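Local coordinates for MgGH51 (Meripilus giganteus, PDB 6ZPZ), which probably hydrolyses terminal alpha-L-arabinofuranosyl linkages in arabinose-containing glycans, as a family GH51 alpha-L-arabinofuranosidase, at residues 19-24 with 224-229; 25-30 with 261-266; 401-406 with 438-443; 429-434 with 477-482. All coordinates share one frame; numbering follows the deposited sequence.

How the interactions relate
All four contacts belong to a (beta/alpha)8 barrel and its active-site rim, and all touch the bound LX5. Interaction 1 pairs the first two strands, and interaction 4 the seventh and eighth; their centres lie about 12 Å apart, and a probable hydrogen bond from G19 N to A477 O (3.1 Å) closes the barrel between them. Interaction 2 continues from strand 20-21 into rim loops, coupled to interaction 1 by D24 OD1 and Y263 OH at 2.7 Å. Interaction 3 lies about 11 Å from interaction 4, centre to centre, joined by V401 N to E429 O at 2.9 Å. Interaction 4 supplies E429, the covalent anchor of LX5; interactions 1 and 3 add its hydrogen bonds to E23 and Y402.

Interaction 1: 19-24 with 224-229; sequences GLMFED and FFRFPG. With LX5 ([(1~{S},2~{S},3~{S},4~{S})-2-(hydroxymethyl)-3,4-bis(oxidanyl)cyclopentyl] hydrogen sulfate), chain G.
The first two parallel strands of the (beta/alpha)8 barrel meet here, L20 beside F225 and M21 beside R226, and lead to the active site at their C-terminal ends. Three backbone bonds hold the register: L20 N to F224 O, R226 N to L20 O and F22 N to R226 O, the middle one the straightest at 170°. On the face of L20 and F225, L20 CD1 packs against F225 CD2 at 4.0 Å; just past the strand, F22 CB presses on F225 CZ at 3.2 Å, a tight fit. With CG between the backbone N and the carbonyl carbon (chi1 70°), F224 brings its ring back over G19, whose CA sits 3.5 Å from the ring centroid in a CH-pi contact. An alanine at F224 is likely to leave G19 without this platform and open a gap beside A476 and S478 of the closing strand. On the inner face M21 CG lies 3.6 Å from R226 NH1, alongside a guanidinium salt-bridged to E347 and D398. Water 1 joins D24 N to P228 O. The E23 side chain, extended beyond CG, accepts a hydrogen bond from LX5 O8 through OE2 at 2.6 Å, while W261 NE1 and N232 N hold OE1. With both carboxylate oxygens engaged, E23 is fixed in rotation and presents a set acceptor to the ligand hydroxyl.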
# COMPACT_ATOMS: atom_id res chain seq x y z
N GLY A 19 -0.32 11.90 2.50
CA GLY A 19 0.48 10.70 2.25
C GLY A 19 -0.38 9.47 2.19
O GLY A 19 -1.59 9.62 1.99
N LEU A 20 0.26 8.32 2.33
CA LEU A 20 -0.35 7.03 1.96
C LEU A 20 -0.45 6.18 3.21
O LEU A 20 0.40 6.31 4.09
CB LEU A 20 0.52 6.30 0.95
CG LEU A 20 0.81 7.05 -0.34
CD1 LEU A 20 1.54 6.13 -1.29
CD2 LEU A 20 -0.48 7.59 -0.93
N MET A 21 -1.44 5.32 3.23
CA MET A 21 -1.64 4.36 4.31
C MET A 21 -1.64 3.02 3.60
O MET A 21 -2.42 2.83 2.69
CB MET A 21 -2.96 4.58 5.04
CG MET A 21 -3.17 3.61 6.18
SD MET A 21 -3.84 2.06 5.55
CE MET A 21 -5.15 1.85 6.76
N PHE A 22 -0.76 2.13 4.02
CA PHE A 22 -0.56 0.85 3.32
C PHE A 22 -0.60 -0.28 4.34
O PHE A 22 0.10 -0.28 5.34
CB PHE A 22 0.76 0.84 2.57
CG PHE A 22 0.93 -0.43 1.79
CD1 PHE A 22 1.52 -1.53 2.38
CD2 PHE A 22 0.48 -0.54 0.49
CE1 PHE A 22 1.69 -2.70 1.65
CE2 PHE A 22 0.63 -1.73 -0.23
CZ PHE A 22 1.23 -2.80 0.36
N GLU A 23 -1.33 -1.30 3.97
CA GLU A 23 -1.08 -2.64 4.50
C GLU A 23 -1.34 -3.60 3.35
O GLU A 23 -1.91 -3.14 2.34
CB GLU A 23 -2.05 -2.91 5.64
CG GLU A 23 -3.47 -3.03 5.13
CD GLU A 23 -4.50 -3.10 6.23
OE1 GLU A 23 -4.46 -4.04 7.05
OE2 GLU A 23 -5.33 -2.22 6.25
N ASP A 24 -0.98 -4.88 3.51
CA ASP A 24 -1.36 -5.94 2.55
C ASP A 24 -2.84 -6.27 2.75
O ASP A 24 -3.17 -7.01 3.67
CB ASP A 24 -0.49 -7.19 2.69
CG ASP A 24 -0.34 -7.88 1.34
OD1 ASP A 24 -1.27 -7.74 0.53
OD2 ASP A 24 0.74 -8.45 1.09
N PHE A 224 4.41 10.86 2.97
CA PHE A 224 4.68 9.82 3.98
C PHE A 224 3.99 8.54 3.59
O PHE A 224 3.11 8.58 2.73
CB PHE A 224 4.20 10.24 5.36
CG PHE A 224 2.71 10.29 5.47
CD1 PHE A 224 1.98 9.12 5.70
CD2 PHE A 224 2.02 11.48 5.37
CE1 PHE A 224 0.61 9.18 5.83
CE2 PHE A 224 0.63 11.54 5.47
CZ PHE A 224 -0.07 10.38 5.71
N PHE A 225 4.36 7.47 4.27
CA PHE A 225 3.80 6.13 3.99
C PHE A 225 3.62 5.44 5.33
O PHE A 225 4.63 5.22 6.02
CB PHE A 225 4.77 5.41 3.08
CG PHE A 225 4.30 4.13 2.48
CD1 PHE A 225 4.37 2.95 3.21
CD2 PHE A 225 3.91 4.08 1.15
CE1 PHE A 225 4.03 1.74 2.62
CE2 PHE A 225 3.56 2.87 0.57
CZ PHE A 225 3.62 1.71 1.31
N ARG A 226 2.38 5.24 5.75
CA ARG A 226 2.10 4.60 7.06
C ARG A 226 2.01 3.10 6.78
O ARG A 226 1.31 2.71 5.86
CB ARG A 226 0.83 5.13 7.72
CG ARG A 226 0.47 4.51 9.07
CD ARG A 226 -1.05 4.39 9.13
NE ARG A 226 -1.61 3.62 10.24
CZ ARG A 226 -2.92 3.51 10.48
NH1 ARG A 226 -3.78 4.13 9.69
NH2 ARG A 226 -3.36 2.78 11.51
N PHE A 227 2.75 2.31 7.53
CA PHE A 227 2.93 0.88 7.26
C PHE A 227 3.37 0.24 8.56
O PHE A 227 3.77 0.93 9.50
CB PHE A 227 3.96 0.65 6.14
CG PHE A 227 5.39 0.65 6.61
CD1 PHE A 227 5.99 1.81 7.05
CD2 PHE A 227 6.09 -0.53 6.75
CE1 PHE A 227 7.29 1.82 7.53
CE2 PHE A 227 7.40 -0.53 7.20
CZ PHE A 227 7.98 0.63 7.65
N PRO A 228 3.32 -1.10 8.69
CA PRO A 228 2.76 -2.02 7.71
C PRO A 228 1.27 -2.31 7.94
O PRO A 228 0.72 -3.18 7.30
CB PRO A 228 3.65 -3.23 7.98
CG PRO A 228 3.84 -3.26 9.46
CD PRO A 228 3.94 -1.80 9.82
N GLY A 229 0.63 -1.57 8.86
CA GLY A 229 -0.83 -1.58 9.00
C GLY A 229 -1.30 -0.68 10.13
O GLY A 229 -0.49 -0.19 10.91
C1 LX5 G . -9.72 -0.39 8.54
C2 LX5 G . -8.89 0.35 9.57
C6 LX5 G . -8.85 -1.05 6.16
C5 LX5 G . -8.75 -1.22 7.68
C3 LX5 G . -7.58 -0.37 9.72
C4 LX5 G . -7.40 -0.95 8.31
O7 LX5 G . -8.47 0.27 5.74
O8 LX5 G . -6.83 -2.26 8.34
O9 LX5 G . -6.53 0.48 10.21
O10 LX5 G . -10.43 -1.20 9.46
S11 LX5 G . -11.87 -1.53 9.24
O12 LX5 G . -11.61 -2.24 7.99
O13 LX5 G . -12.46 -2.34 10.30
O14 LX5 G . -12.54 -0.20 9.20
O HOH W 1 0.87 -5.27 5.71

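Interaction 2: 25-30 with 261-266; sequences INHSGD and WGYVNT. With LX5 ([(1~{S},2~{S},3~{S},4~{S})-2-(hydroxymethyl)-3,4-bis(oxidanyl)cyclopentyl] hydrogen sulfate), chain G.
D30 and T266 form one tight end of a contact between two loops on the C-terminal rim of the (beta/alpha)8 barrel: 25-30 follows the first strand, and 261-266 enters the second strand of a small antiparallel hairpin. The D30 carboxylate takes two hydrogen bonds from one residue, T266 OG1 to OD1 at 2.6 Å and T266 N to OD2 at 2.8 Å, both on syn sides, which fixes its rotation. H27 ND1 donates to D30 O at 2.9 Å, nearly in the ring plane, and so sets the turn of the imidazole. That ring stacks face to face on Y263, centroids 3.7 Å apart and planes at 19°, with H27 NE2 over the centre of the tyrosine ring. Y263 OH accepts a hydrogen bond from H27 N at 2.9 Å, bent to 135°, and is also bonded to D24 OD1, so the phenol is held at its tip as well as over its face. Equally close is the buried I25: with CG1 anti to the backbone N (chi1 -175°), its extended side chain lays CD1 over the W261 six-membered ring, 3.5 Å from the centroid, in a CH-pi contact. The looser side is that of V264, partly exposed and barely touched, and of the partly exposed outer parts of W261 and Y263. The edge of the indole at CZ2 faces the ligand, 3.5 Å from LX5 O8, which lies near the ring plane.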
# COMPACT_ATOMS: atom_id res chain seq x y z
N ILE A 25 -3.69 -5.66 1.91
CA ILE A 25 -5.16 -5.83 1.89
C ILE A 25 -5.56 -5.82 0.43
O ILE A 25 -4.88 -5.14 -0.34
CB ILE A 25 -5.90 -4.73 2.68
CG1 ILE A 25 -7.41 -5.00 2.75
CG2 ILE A 25 -5.64 -3.34 2.10
CD1 ILE A 25 -8.17 -3.97 3.55
N ASN A 26 -6.55 -6.61 0.03
CA ASN A 26 -6.93 -6.69 -1.41
C ASN A 26 -5.70 -7.06 -2.25
O ASN A 26 -5.59 -6.52 -3.35
CB ASN A 26 -7.45 -5.35 -1.92
CG ASN A 26 -8.51 -4.71 -1.05
OD1 ASN A 26 -9.42 -5.39 -0.57
ND2 ASN A 26 -8.45 -3.40 -0.92
N HIS A 27 -4.76 -7.88 -1.76
CA HIS A 27 -3.49 -8.20 -2.47
C HIS A 27 -2.82 -6.89 -2.92
O HIS A 27 -2.42 -6.71 -4.10
CB HIS A 27 -3.76 -9.21 -3.57
CG HIS A 27 -3.88 -10.59 -3.02
ND1 HIS A 27 -2.79 -11.39 -2.73
CD2 HIS A 27 -4.95 -11.27 -2.59
CE1 HIS A 27 -3.21 -12.54 -2.24
NE2 HIS A 27 -4.53 -12.47 -2.13
N SER A 28 -2.71 -5.95 -2.01
CA SER A 28 -1.97 -4.69 -2.24
C SER A 28 -0.46 -4.96 -2.21
O SER A 28 0.31 -4.13 -2.75
CB SER A 28 -2.38 -3.69 -1.23
OG SER A 28 -2.02 -4.15 0.05
N GLY A 29 -0.02 -5.93 -1.40
CA GLY A 29 1.39 -6.32 -1.24
C GLY A 29 1.70 -7.45 -2.21
O GLY A 29 2.04 -7.23 -3.39
N ASP A 30 1.50 -8.66 -1.74
CA ASP A 30 1.58 -9.83 -2.62
C ASP A 30 0.45 -9.71 -3.63
O ASP A 30 -0.67 -9.54 -3.20
CB ASP A 30 1.40 -11.10 -1.81
CG ASP A 30 2.53 -11.40 -0.85
OD1 ASP A 30 3.69 -11.13 -1.18
OD2 ASP A 30 2.20 -11.89 0.25
N TRP A 261 -6.51 -10.63 6.22
CA TRP A 261 -7.51 -10.37 5.15
C TRP A 261 -7.77 -11.65 4.34
O TRP A 261 -8.18 -11.54 3.18
CB TRP A 261 -7.00 -9.20 4.31
CG TRP A 261 -6.91 -7.93 5.10
CD1 TRP A 261 -5.79 -7.28 5.53
CD2 TRP A 261 -8.03 -7.18 5.59
NE1 TRP A 261 -6.16 -6.15 6.22
CE2 TRP A 261 -7.52 -6.07 6.28
CE3 TRP A 261 -9.42 -7.33 5.48
CZ2 TRP A 261 -8.35 -5.11 6.87
CZ3 TRP A 261 -10.24 -6.37 6.04
CH2 TRP A 261 -9.71 -5.29 6.75
N GLY A 262 -7.53 -12.81 4.97
CA GLY A 262 -7.89 -14.14 4.45
C GLY A 262 -6.79 -14.79 3.62
O GLY A 262 -7.06 -15.82 2.96
N TYR A 263 -5.58 -14.22 3.53
CA TYR A 263 -4.52 -14.86 2.72
C TYR A 263 -3.16 -14.80 3.39
O TYR A 263 -2.85 -13.90 4.22
CB TYR A 263 -4.48 -14.26 1.31
CG TYR A 263 -4.28 -12.77 1.25
CD1 TYR A 263 -3.01 -12.22 1.10
CD2 TYR A 263 -5.36 -11.92 1.24
CE1 TYR A 263 -2.84 -10.85 1.01
CE2 TYR A 263 -5.20 -10.54 1.14
CZ TYR A 263 -3.93 -10.01 1.03
OH TYR A 263 -3.76 -8.66 0.88
N VAL A 264 -2.31 -15.74 2.98
CA VAL A 264 -0.88 -15.78 3.38
C VAL A 264 -0.12 -14.58 2.77
O VAL A 264 -0.32 -14.23 1.61
CB VAL A 264 -0.23 -17.12 2.99
CG1 VAL A 264 1.26 -17.06 3.29
CG2 VAL A 264 -0.90 -18.30 3.69
N ASN A 265 0.67 -13.91 3.60
CA ASN A 265 1.66 -12.90 3.17
C ASN A 265 3.01 -13.59 3.09
O ASN A 265 3.39 -14.30 4.06
CB ASN A 265 1.72 -11.76 4.16
CG ASN A 265 0.52 -10.83 4.21
OD1 ASN A 265 0.69 -9.72 4.71
ND2 ASN A 265 -0.66 -11.25 3.77
N THR A 266 3.72 -13.42 1.98
CA THR A 266 5.08 -13.96 1.78
C THR A 266 6.09 -13.23 2.67
O THR A 266 7.10 -13.81 3.04
CB THR A 266 5.49 -13.84 0.31
OG1 THR A 266 5.60 -12.46 -0.08
CG2 THR A 266 4.50 -14.59 -0.56
C1 LX5 G . -9.72 -0.39 8.54
C2 LX5 G . -8.89 0.35 9.57
C6 LX5 G . -8.85 -1.05 6.16
C5 LX5 G . -8.75 -1.22 7.68
C3 LX5 G . -7.58 -0.37 9.72
C4 LX5 G . -7.40 -0.95 8.31
O7 LX5 G . -8.47 0.27 5.74
O8 LX5 G . -6.83 -2.26 8.34
O9 LX5 G . -6.53 0.48 10.21
O10 LX5 G . -10.43 -1.20 9.46
S11 LX5 G . -11.87 -1.53 9.24
O12 LX5 G . -11.61 -2.24 7.99
O13 LX5 G . -12.46 -2.34 10.30
O14 LX5 G . -12.54 -0.20 9.20

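Interaction 3: 401-406 with 438-443; sequences VYQTPT and NDLFGT. With LX5 ([(1~{S},2~{S},3~{S},4~{S})-2-(hydroxymethyl)-3,4-bis(oxidanyl)cyclopentyl] hydrogen sulfate), chain G.
Y402 meets F441 at the root of its side chain and the ligand at its tip. CB touches F441 CE1 at 4.0 Å, the two side chains crossing at about a right angle. With CG beside the backbone N and anti to the carbonyl carbon (chi1 -74°), the ring heads into the pocket. Along one edge CD2 and then CE2 pass LX5 O14, a sulfate oxygen 3.3 Å from CE2 and near the ring plane. At the end OH shares a 2.7 Å hydrogen bond with LX5 O7, which also lies in the plane of the ring; a weak second bond runs from OH to A480 O. A phenylalanine in place of Y402 would probably keep the packing on F441 but leave the ligand hydroxymethyl group without this partner. Further along the segment, at the C-terminal end of the strand, L440 supplies the rest of the contact: CD1 sits 3.6 Å from Y402 O and 3.8 Å from Q403 NE2, and CD2 meets T404 CG2 at 3.9 Å. Q403 bends at chi2 so that OE1 accepts a hydrogen bond from T404 N at 2.9 Å. T404 OG1 in turn bonds W407 N. This is the C-terminal end of the sixth strand of the (beta/alpha)8 barrel, with Y402 lining the ligand pocket, T404 capping helix 405-410 as its N-cap, and the long loop after the seventh strand packed against both.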
# COMPACT_ATOMS: atom_id res chain seq x y z
N VAL A 401 -12.01 7.59 10.07
CA VAL A 401 -13.44 7.73 9.78
C VAL A 401 -13.72 7.19 8.39
O VAL A 401 -13.10 7.62 7.41
CB VAL A 401 -13.95 9.17 9.97
CG1 VAL A 401 -13.28 10.20 9.08
CG2 VAL A 401 -15.46 9.23 9.81
N TYR A 402 -14.63 6.24 8.37
CA TYR A 402 -15.36 5.77 7.17
C TYR A 402 -16.78 6.32 7.26
O TYR A 402 -17.43 6.16 8.32
CB TYR A 402 -15.28 4.26 7.10
CG TYR A 402 -13.93 3.73 6.68
CD1 TYR A 402 -13.20 4.36 5.69
CD2 TYR A 402 -13.41 2.59 7.26
CE1 TYR A 402 -11.99 3.86 5.29
CE2 TYR A 402 -12.19 2.08 6.86
CZ TYR A 402 -11.46 2.73 5.88
OH TYR A 402 -10.29 2.23 5.43
N GLN A 403 -17.23 7.00 6.21
CA GLN A 403 -18.55 7.69 6.28
C GLN A 403 -19.07 7.90 4.86
O GLN A 403 -18.45 7.39 3.88
CB GLN A 403 -18.42 8.98 7.13
CG GLN A 403 -19.06 8.92 8.52
CD GLN A 403 -20.56 8.70 8.49
OE1 GLN A 403 -21.21 8.87 7.46
NE2 GLN A 403 -21.13 8.28 9.61
N THR A 404 -20.21 8.59 4.76
CA THR A 404 -20.86 8.89 3.47
C THR A 404 -20.15 10.10 2.89
O THR A 404 -19.60 10.89 3.65
CB THR A 404 -22.36 9.21 3.65
OG1 THR A 404 -22.39 10.42 4.41
CG2 THR A 404 -23.16 8.12 4.32
N PRO A 405 -20.19 10.31 1.55
CA PRO A 405 -19.65 11.53 0.94
C PRO A 405 -20.17 12.81 1.57
O PRO A 405 -19.40 13.76 1.74
CB PRO A 405 -20.14 11.46 -0.51
CG PRO A 405 -20.24 9.97 -0.75
CD PRO A 405 -20.71 9.38 0.56
N THR A 406 -21.47 12.80 1.90
CA THR A 406 -22.17 13.94 2.54
C THR A 406 -21.52 14.20 3.89
O THR A 406 -21.26 15.37 4.21
CB THR A 406 -23.68 13.66 2.59
OG1 THR A 406 -24.16 13.66 1.23
CG2 THR A 406 -24.44 14.63 3.46
N ASN A 438 -26.92 4.46 6.95
CA ASN A 438 -27.49 3.42 7.83
C ASN A 438 -26.71 2.11 7.69
O ASN A 438 -26.83 1.24 8.55
CB ASN A 438 -28.98 3.25 7.56
CG ASN A 438 -29.62 2.35 8.60
OD1 ASN A 438 -29.45 2.59 9.80
ND2 ASN A 438 -30.31 1.31 8.15
N ASP A 439 -25.87 1.97 6.66
CA ASP A 439 -25.18 0.69 6.34
C ASP A 439 -23.92 1.00 5.52
O ASP A 439 -23.89 0.76 4.26
CB ASP A 439 -26.11 -0.26 5.58
CG ASP A 439 -25.56 -1.67 5.55
OD1 ASP A 439 -24.63 -1.97 6.35
OD2 ASP A 439 -26.06 -2.46 4.73
N LEU A 440 -22.96 1.58 6.23
CA LEU A 440 -21.66 2.04 5.69
C LEU A 440 -20.87 0.82 5.21
O LEU A 440 -20.23 0.94 4.15
CB LEU A 440 -20.89 2.78 6.79
CG LEU A 440 -21.47 4.11 7.21
CD1 LEU A 440 -20.74 4.66 8.42
CD2 LEU A 440 -21.42 5.12 6.07
N PHE A 441 -20.97 -0.30 5.92
CA PHE A 441 -20.09 -1.49 5.69
C PHE A 441 -20.84 -2.57 4.92
O PHE A 441 -20.34 -3.70 4.85
CB PHE A 441 -19.54 -1.94 7.03
CG PHE A 441 -18.89 -0.80 7.75
CD1 PHE A 441 -17.71 -0.26 7.26
CD2 PHE A 441 -19.48 -0.21 8.86
CE1 PHE A 441 -17.10 0.80 7.91
CE2 PHE A 441 -18.87 0.85 9.51
CZ PHE A 441 -17.68 1.36 9.03
N GLY A 442 -21.95 -2.20 4.29
CA GLY A 442 -22.87 -3.13 3.63
C GLY A 442 -22.43 -3.49 2.23
O GLY A 442 -21.27 -3.27 1.87
N THR A 443 -23.35 -4.06 1.47
CA THR A 443 -23.17 -4.47 0.07
C THR A 443 -23.29 -3.24 -0.84
O THR A 443 -23.85 -2.21 -0.38
CB THR A 443 -24.21 -5.52 -0.33
OG1 THR A 443 -25.47 -4.84 -0.31
CG2 THR A 443 -24.20 -6.73 0.58
C1 LX5 G . -9.72 -0.39 8.54
C2 LX5 G . -8.89 0.35 9.57
C6 LX5 G . -8.85 -1.05 6.16
C5 LX5 G . -8.75 -1.22 7.68
C3 LX5 G . -7.58 -0.37 9.72
C4 LX5 G . -7.40 -0.95 8.31
O7 LX5 G . -8.47 0.27 5.74
O8 LX5 G . -6.83 -2.26 8.34
O9 LX5 G . -6.53 0.48 10.21
O10 LX5 G . -10.43 -1.20 9.46
S11 LX5 G . -11.87 -1.53 9.24
O12 LX5 G . -11.61 -2.24 7.99
O13 LX5 G . -12.46 -2.34 10.30
O14 LX5 G . -12.54 -0.20 9.20

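Interaction 4: 429-434 with 477-482; sequences EYAAIS and ASYAPL. With LX5 ([(1~{S},2~{S},3~{S},4~{S})-2-(hydroxymethyl)-3,4-bis(oxidanyl)cyclopentyl] hydrogen sulfate), chain G.
A480 N donates to Y430 O at 3.0 Å, the stronger of two backbone bonds where the last two strands of the barrel run out; the other, Y430 N to S478 O, is weak. Next to Y430, E429 is joined covalently to the ligand, OE1 to LX5 C2 at 1.7 Å, and OE1 also accepts a 3.2 Å hydrogen bond from LX5 O7. The bond is consistent with E429, at the end of the seventh strand, being the nucleophile, as in retaining GH51 enzymes, and with LX5 resembling the glycosyl-enzyme intermediate. CG stands anti to the backbone N (chi1 -173°) and the chain is extended beyond it, so the carboxylate reaches the cyclopentane ring. Outside the strand pair, water 3 bridges A432 O and Y479 OH, while water 2 joins Y430 OH to A477 O, the latter bond weak. A480 CB supports the E429 side chain, 3.6 Å from its CG, and P481, after a cis peptide bond, brings CG within 3.6 Å of LX5 O7. The packing centres on two tyrosine rings: A431 CB makes a CH-pi contact over one face of Y479, 3.7 Å from its centroid, and Y430 O sits above the same face. Y430 turns its ring back along the other strand, where CE1 meets A477 CB at 4.0 Å and OH is bonded to Q512. Helix 454-469 covers the outer side through M464 on Y430, L467 on A477 and E460 on Y479, while strand 396-403 flanks segment 429-434 and strand 20-21 lies against segment 477-482.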
# COMPACT_ATOMS: atom_id res chain seq x y z
N GLU A 429 -6.74 6.99 8.40
CA GLU A 429 -7.63 6.08 7.66
C GLU A 429 -8.96 6.78 7.44
O GLU A 429 -9.72 6.98 8.43
CB GLU A 429 -7.81 4.82 8.48
CG GLU A 429 -8.55 3.77 7.75
CD GLU A 429 -8.99 2.69 8.68
OE1 GLU A 429 -8.41 1.60 8.60
OE2 GLU A 429 -9.94 2.95 9.48
N TYR A 430 -9.21 7.22 6.21
CA TYR A 430 -10.50 7.88 5.89
C TYR A 430 -10.87 7.56 4.46
O TYR A 430 -9.99 7.31 3.64
CB TYR A 430 -10.44 9.37 6.23
CG TYR A 430 -9.67 10.24 5.28
CD1 TYR A 430 -8.30 10.38 5.39
CD2 TYR A 430 -10.29 10.93 4.26
CE1 TYR A 430 -7.58 11.22 4.57
CE2 TYR A 430 -9.59 11.76 3.40
CZ TYR A 430 -8.22 11.91 3.55
OH TYR A 430 -7.51 12.71 2.71
N ALA A 431 -12.17 7.55 4.22
CA ALA A 431 -12.76 7.46 2.88
C ALA A 431 -14.28 7.60 3.02
O ALA A 431 -14.81 7.15 3.99
CB ALA A 431 -12.43 6.15 2.21
N ALA A 432 -14.89 8.26 2.07
CA ALA A 432 -16.33 8.11 1.78
C ALA A 432 -16.55 6.74 1.11
O ALA A 432 -16.20 6.58 -0.07
CB ALA A 432 -16.82 9.27 0.97
N ILE A 433 -17.15 5.81 1.82
CA ILE A 433 -17.21 4.38 1.40
C ILE A 433 -18.62 3.96 1.00
O ILE A 433 -18.71 2.88 0.39
CB ILE A 433 -16.67 3.45 2.50
CG1 ILE A 433 -17.59 3.39 3.72
CG2 ILE A 433 -15.25 3.85 2.87
CD1 ILE A 433 -17.30 2.22 4.63
N SER A 434 -19.66 4.71 1.39
CA SER A 434 -21.09 4.34 1.16
C SER A 434 -21.97 5.58 1.02
O SER A 434 -21.67 6.60 1.65
CB SER A 434 -21.61 3.43 2.27
OG SER A 434 -22.97 3.12 2.02
N ALA A 477 -2.47 13.01 6.67
CA ALA A 477 -3.79 12.48 6.29
C ALA A 477 -3.61 11.50 5.14
O ALA A 477 -2.93 11.82 4.15
CB ALA A 477 -4.69 13.61 5.93
N SER A 478 -4.23 10.34 5.27
CA SER A 478 -4.16 9.28 4.25
C SER A 478 -5.53 8.60 4.07
O SER A 478 -6.17 8.12 5.06
CB SER A 478 -3.09 8.27 4.58
OG SER A 478 -3.22 7.86 5.93
N TYR A 479 -5.95 8.54 2.81
CA TYR A 479 -7.07 7.71 2.35
C TYR A 479 -6.73 6.26 2.64
O TYR A 479 -5.55 5.87 2.52
CB TYR A 479 -7.29 7.88 0.87
CG TYR A 479 -8.55 7.27 0.33
CD1 TYR A 479 -8.60 5.92 0.02
CD2 TYR A 479 -9.65 8.06 -0.02
CE1 TYR A 479 -9.72 5.36 -0.56
CE2 TYR A 479 -10.78 7.51 -0.60
CZ TYR A 479 -10.83 6.15 -0.85
OH TYR A 479 -11.93 5.57 -1.41
N ALA A 480 -7.74 5.45 2.90
CA ALA A 480 -7.51 4.01 3.07
C ALA A 480 -8.76 3.23 2.66
O ALA A 480 -9.87 3.65 2.88
CB ALA A 480 -7.12 3.71 4.49
N PRO A 481 -8.61 2.03 2.10
CA PRO A 481 -7.31 1.49 1.73
C PRO A 481 -6.74 2.14 0.46
O PRO A 481 -7.48 2.63 -0.34
CB PRO A 481 -7.59 0.01 1.47
CG PRO A 481 -8.89 -0.25 2.19
CD PRO A 481 -9.68 1.03 2.03
N LEU A 482 -5.44 1.96 0.25
CA LEU A 482 -4.70 2.57 -0.87
C LEU A 482 -4.93 1.75 -2.14
O LEU A 482 -5.14 2.34 -3.18
CB LEU A 482 -3.23 2.58 -0.50
CG LEU A 482 -2.27 3.19 -1.52
CD1 LEU A 482 -2.63 4.61 -1.87
CD2 LEU A 482 -0.87 3.11 -0.96
C1 LX5 G . -9.72 -0.39 8.54
C2 LX5 G . -8.89 0.35 9.57
C6 LX5 G . -8.85 -1.05 6.16
C5 LX5 G . -8.75 -1.22 7.68
C3 LX5 G . -7.58 -0.37 9.72
C4 LX5 G . -7.40 -0.95 8.31
O7 LX5 G . -8.47 0.27 5.74
O8 LX5 G . -6.83 -2.26 8.34
O9 LX5 G . -6.53 0.48 10.21
O10 LX5 G . -10.43 -1.20 9.46
S11 LX5 G . -11.87 -1.53 9.24
O12 LX5 G . -11.61 -2.24 7.99
O13 LX5 G . -12.46 -2.34 10.30
O14 LX5 G . -12.54 -0.20 9.20
O HOH W 2 -4.83 12.68 2.33
O HOH W 3 -14.15 7.17 -1.90